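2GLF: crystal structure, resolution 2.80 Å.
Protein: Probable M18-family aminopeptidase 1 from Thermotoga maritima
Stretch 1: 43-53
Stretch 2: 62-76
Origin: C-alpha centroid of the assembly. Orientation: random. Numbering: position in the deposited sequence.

Stretch 1 43-53: ILDESGFVPLE
Stretch 2 (62-76) MTVYAVNRGKAIAAF

In this contact a two-residue strand pairs in parallel with the first strand of a hairpin, and the helix end before it seals the contact with a leucine and an aspartate that reach the same tyrosine.

Stretch 1 enters in a helix that began earlier in the chain and includes residues 43-45; Glu 46 is the first residue to leave helical phi/psi. The chain then turns and becomes a two-residue strand at Val 50 and Pro 51. The turn uses positive phi at Ser 47 (phi/psi 61/-22) and Gly 48 (90/32); at the latter a CB would jam against the preceding carbonyl, so the backbone itself calls for glycine. Phe 49 N bonds back to Leu 44 O at 3.0 Å, and Ser 47 OG to Ile 43 O at 3.1 Å. Stretch 2 is a hairpin of strands 64-67 and 73-76, with Ala 66 N to Ala 74 O at 2.7 Å and Ala 74 N to Ala 66 O at 2.8 Å.

The register sets Val 50 beside Val 64 (CA to CA 5.0 Å) and Pro 51 beside Tyr 65 (CA to CA 5.2 Å), with extended angles of -140/151 at Val 50 and -108/174 at Val 64. Hydrogen bonds alternate in direction, as parallel pairing demands: Val 50 N to Thr 63 O at 3.2 Å, a weak one from Tyr 65 N to Val 50 O at 3.3 Å, and Leu 52 N to Tyr 65 O at 3.1 Å. Proline, lacking an amide hydrogen, costs the ladder nothing at position 51, because the donors on the stretch 1 side are Val 50 N and Leu 52 N.

Tyr 65 (chi1 p, chi2 68°) has the largest area covered by the other stretch. Its ring lies with one face against Val 50 C and Pro 51 N, and its OH donates to Asp 45 OD1 at 2.7 Å, tying the sheet to the helix end. Leu 44 (m, t) points toward stretch 2, its CD1 lying 3.8 Å from Tyr 65 CB, 3.7 Å from Ala 75 CB and 4.0 Å from Ile 73 CD1, so one methyl touches both hairpin strands.

Phe 49 (chi1 m, chi2 64°) offers a ring face to Thr 63, whose CB sits 4.2 Å from the centroid of the Phe 49 ring, almost on the normal. Thr 63 (p) also donates OG1 to Gly 48 O at 3.1 Å, joining a polar and an apolar contact in one residue.

Val 50 and Val 64, both m, share a sheet face, with CG2 of Val 50 4.4 Å from CG1 of Val 64. Leu 52 (t, p) brings CD1 3.8 Å from Val 64 CG2 and 3.2 Å from CE of the selenomethionine Met 62, closing this end with hydrocarbon.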

# COMPACT_ATOMS: atom_id res chain seq x y z
N ILE A 43 -51.46 -25.15 21.43
CA ILE A 43 -50.96 -26.13 22.39
C ILE A 43 -51.46 -25.77 23.79
O ILE A 43 -51.84 -26.64 24.57
CB ILE A 43 -49.41 -26.14 22.41
CG1 ILE A 43 -48.89 -26.78 21.12
CG2 ILE A 43 -48.89 -26.85 23.65
CD1 ILE A 43 -47.40 -26.72 20.98
N LEU A 44 -51.45 -24.47 24.09
CA LEU A 44 -51.91 -23.98 25.38
C LEU A 44 -53.43 -24.07 25.52
O LEU A 44 -53.94 -24.21 26.63
CB LEU A 44 -51.45 -22.54 25.60
CG LEU A 44 -49.96 -22.32 25.88
CD1 LEU A 44 -49.68 -20.82 26.04
CD2 LEU A 44 -49.56 -23.08 27.15
N ASP A 45 -54.15 -23.97 24.41
CA ASP A 45 -55.60 -24.05 24.49
C ASP A 45 -55.99 -25.45 24.90
O ASP A 45 -56.96 -25.64 25.63
CB ASP A 45 -56.24 -23.62 23.18
CG ASP A 45 -56.18 -22.12 22.99
OD1 ASP A 45 -56.29 -21.39 24.00
OD2 ASP A 45 -56.02 -21.65 21.84
N GLU A 46 -55.23 -26.45 24.43
CA GLU A 46 -55.46 -27.82 24.88
C GLU A 46 -54.72 -27.67 26.22
O GLU A 46 -54.49 -26.55 26.66
CB GLU A 46 -54.71 -28.81 24.01
CG GLU A 46 -54.90 -28.63 22.53
CD GLU A 46 -54.08 -29.62 21.73
OE1 GLU A 46 -52.85 -29.69 21.94
OE2 GLU A 46 -54.66 -30.33 20.88
N SER A 47 -54.33 -28.75 26.87
CA SER A 47 -53.61 -28.58 28.14
C SER A 47 -54.46 -27.86 29.18
O SER A 47 -54.20 -27.95 30.38
CB SER A 47 -52.32 -27.79 27.92
OG SER A 47 -51.46 -28.46 27.01
N GLY A 48 -55.47 -27.12 28.72
CA GLY A 48 -56.36 -26.42 29.63
C GLY A 48 -56.02 -25.01 30.07
O GLY A 48 -56.35 -24.63 31.19
N PHE A 49 -55.38 -24.23 29.21
CA PHE A 49 -55.06 -22.87 29.59
C PHE A 49 -56.14 -21.93 29.08
O PHE A 49 -56.87 -22.27 28.13
CB PHE A 49 -53.72 -22.43 28.98
CG PHE A 49 -52.51 -22.89 29.74
CD1 PHE A 49 -52.21 -24.24 29.86
CD2 PHE A 49 -51.62 -21.96 30.28
CE1 PHE A 49 -51.04 -24.66 30.50
CE2 PHE A 49 -50.46 -22.36 30.92
CZ PHE A 49 -50.16 -23.71 31.03
N VAL A 50 -56.25 -20.76 29.70
CA VAL A 50 -57.22 -19.76 29.28
C VAL A 50 -56.60 -18.37 29.35
O VAL A 50 -55.71 -18.11 30.15
CB VAL A 50 -58.50 -19.76 30.15
CG1 VAL A 50 -59.27 -21.04 29.92
CG2 VAL A 50 -58.13 -19.60 31.62
N PRO A 51 -57.08 -17.45 28.49
CA PRO A 51 -56.59 -16.07 28.43
C PRO A 51 -56.68 -15.35 29.77
O PRO A 51 -57.78 -15.22 30.33
CB PRO A 51 -57.51 -15.43 27.39
CG PRO A 51 -57.92 -16.57 26.54
CD PRO A 51 -58.18 -17.66 27.54
N LEU A 52 -55.55 -14.87 30.29
CA LEU A 52 -55.56 -14.13 31.55
C LEU A 52 -56.68 -13.09 31.43
O LEU A 52 -57.05 -12.71 30.32
CB LEU A 52 -54.22 -13.42 31.75
CG LEU A 52 -54.03 -12.62 33.04
CD1 LEU A 52 -54.17 -13.55 34.21
CD2 LEU A 52 -52.67 -11.94 33.05
N GLU A 53 -57.23 -12.65 32.55
CA GLU A 53 -58.32 -11.67 32.56
C GLU A 53 -59.65 -12.37 32.27
O GLU A 53 -60.65 -12.13 32.95
CB GLU A 53 -58.05 -10.55 31.54
CG GLU A 53 -58.82 -10.66 30.23
CD GLU A 53 -58.19 -9.83 29.12
OE1 GLU A 53 -57.09 -10.19 28.66
OE2 GLU A 53 -58.79 -8.81 28.72
N MSE A 62 -53.93 -20.55 38.79
CA MSE A 62 -54.24 -20.14 37.43
C MSE A 62 -53.32 -20.82 36.43
O MSE A 62 -52.15 -21.07 36.73
CB MSE A 62 -54.07 -18.62 37.27
CG MSE A 62 -54.85 -17.76 38.25
SE MSE A 62 -54.42 -15.85 38.11
CE MSE A 62 -55.40 -15.45 36.50
N THR A 63 -53.86 -21.14 35.26
CA THR A 63 -53.10 -21.74 34.18
C THR A 63 -53.46 -20.83 33.01
O THR A 63 -54.21 -21.19 32.10
CB THR A 63 -53.56 -23.18 33.90
OG1 THR A 63 -54.96 -23.19 33.62
CG2 THR A 63 -53.29 -24.06 35.11
N VAL A 64 -52.92 -19.62 33.07
CA VAL A 64 -53.21 -18.58 32.09
C VAL A 64 -52.11 -18.25 31.12
O VAL A 64 -50.98 -18.73 31.23
CB VAL A 64 -53.58 -17.28 32.81
CG1 VAL A 64 -54.84 -17.48 33.64
CG2 VAL A 64 -52.41 -16.84 33.68
N TYR A 65 -52.44 -17.39 30.16
CA TYR A 65 -51.49 -16.94 29.17
C TYR A 65 -51.98 -15.64 28.55
O TYR A 65 -53.18 -15.44 28.38
CB TYR A 65 -51.27 -18.00 28.08
CG TYR A 65 -52.45 -18.22 27.16
CD1 TYR A 65 -52.86 -17.24 26.26
CD2 TYR A 65 -53.15 -19.43 27.19
CE1 TYR A 65 -53.95 -17.44 25.41
CE2 TYR A 65 -54.25 -19.65 26.35
CZ TYR A 65 -54.64 -18.65 25.47
OH TYR A 65 -55.75 -18.85 24.67
N ALA A 66 -51.05 -14.76 28.21
CA ALA A 66 -51.39 -13.50 27.60
C ALA A 66 -50.66 -13.40 26.27
O ALA A 66 -49.45 -13.62 26.21
CB ALA A 66 -50.99 -12.36 28.51
N VAL A 67 -51.39 -13.08 25.21
CA VAL A 67 -50.80 -12.92 23.89
C VAL A 67 -50.59 -11.43 23.74
O VAL A 67 -51.53 -10.67 23.93
CB VAL A 67 -51.76 -13.40 22.78
CG1 VAL A 67 -51.10 -13.26 21.42
CG2 VAL A 67 -52.17 -14.84 23.04
N ASN A 68 -49.38 -10.99 23.43
CA ASN A 68 -49.13 -9.56 23.29
C ASN A 68 -49.84 -9.01 22.06
O ASN A 68 -50.95 -8.49 22.16
CB ASN A 68 -47.62 -9.27 23.22
CG ASN A 68 -47.32 -7.78 23.24
OD1 ASN A 68 -46.21 -7.37 23.59
ND2 ASN A 68 -48.29 -6.97 22.84
N ARG A 69 -49.21 -9.11 20.89
CA ARG A 69 -49.86 -8.61 19.69
C ARG A 69 -49.79 -9.63 18.57
O ARG A 69 -49.66 -9.29 17.39
CB ARG A 69 -49.23 -7.29 19.23
CG ARG A 69 -49.60 -6.08 20.09
CD ARG A 69 -48.95 -4.82 19.54
NE ARG A 69 -49.33 -3.59 20.24
CZ ARG A 69 -49.09 -3.34 21.52
NH1 ARG A 69 -48.47 -4.23 22.28
NH2 ARG A 69 -49.45 -2.17 22.04
N GLY A 70 -49.91 -10.90 18.95
CA GLY A 70 -49.86 -11.97 17.98
C GLY A 70 -48.41 -12.26 17.65
O GLY A 70 -48.12 -13.01 16.72
N LYS A 71 -47.51 -11.66 18.41
CA LYS A 71 -46.08 -11.84 18.20
C LYS A 71 -45.35 -12.20 19.48
O LYS A 71 -44.18 -12.55 19.47
CB LYS A 71 -45.47 -10.57 17.60
CG LYS A 71 -46.04 -10.19 16.25
CD LYS A 71 -45.43 -8.89 15.76
CE LYS A 71 -45.97 -8.51 14.40
NZ LYS A 71 -45.38 -7.25 13.88
N ALA A 72 -46.04 -12.10 20.61
CA ALA A 72 -45.44 -12.43 21.89
C ALA A 72 -46.50 -13.11 22.74
O ALA A 72 -47.69 -12.87 22.57
CB ALA A 72 -44.94 -11.18 22.57
N ILE A 73 -46.08 -13.96 23.66
CA ILE A 73 -47.05 -14.64 24.49
C ILE A 73 -46.42 -15.19 25.77
O ILE A 73 -45.42 -15.91 25.73
CB ILE A 73 -47.72 -15.78 23.69
CG1 ILE A 73 -48.84 -16.42 24.52
CG2 ILE A 73 -46.69 -16.81 23.28
CD1 ILE A 73 -49.59 -17.50 23.78
N ALA A 74 -47.00 -14.82 26.89
CA ALA A 74 -46.53 -15.26 28.19
C ALA A 74 -47.53 -16.26 28.77
O ALA A 74 -48.74 -16.03 28.74
CB ALA A 74 -46.37 -14.07 29.12
N ALA A 75 -47.03 -17.38 29.28
CA ALA A 75 -47.89 -18.39 29.85
C ALA A 75 -47.49 -18.68 31.29
O ALA A 75 -46.32 -18.96 31.56
CB ALA A 75 -47.81 -19.67 29.04
N PHE A 76 -48.44 -18.60 32.20
CA PHE A 76 -48.14 -18.87 33.60
C PHE A 76 -48.95 -20.03 34.14
O PHE A 76 -49.92 -20.50 33.53
CB PHE A 76 -48.42 -17.64 34.48
CG PHE A 76 -47.76 -16.39 34.00
CD1 PHE A 76 -48.47 -15.46 33.25
CD2 PHE A 76 -46.42 -16.14 34.30
CE1 PHE A 76 -47.85 -14.30 32.79
CE2 PHE A 76 -45.79 -14.98 33.85
CZ PHE A 76 -46.51 -14.06 33.09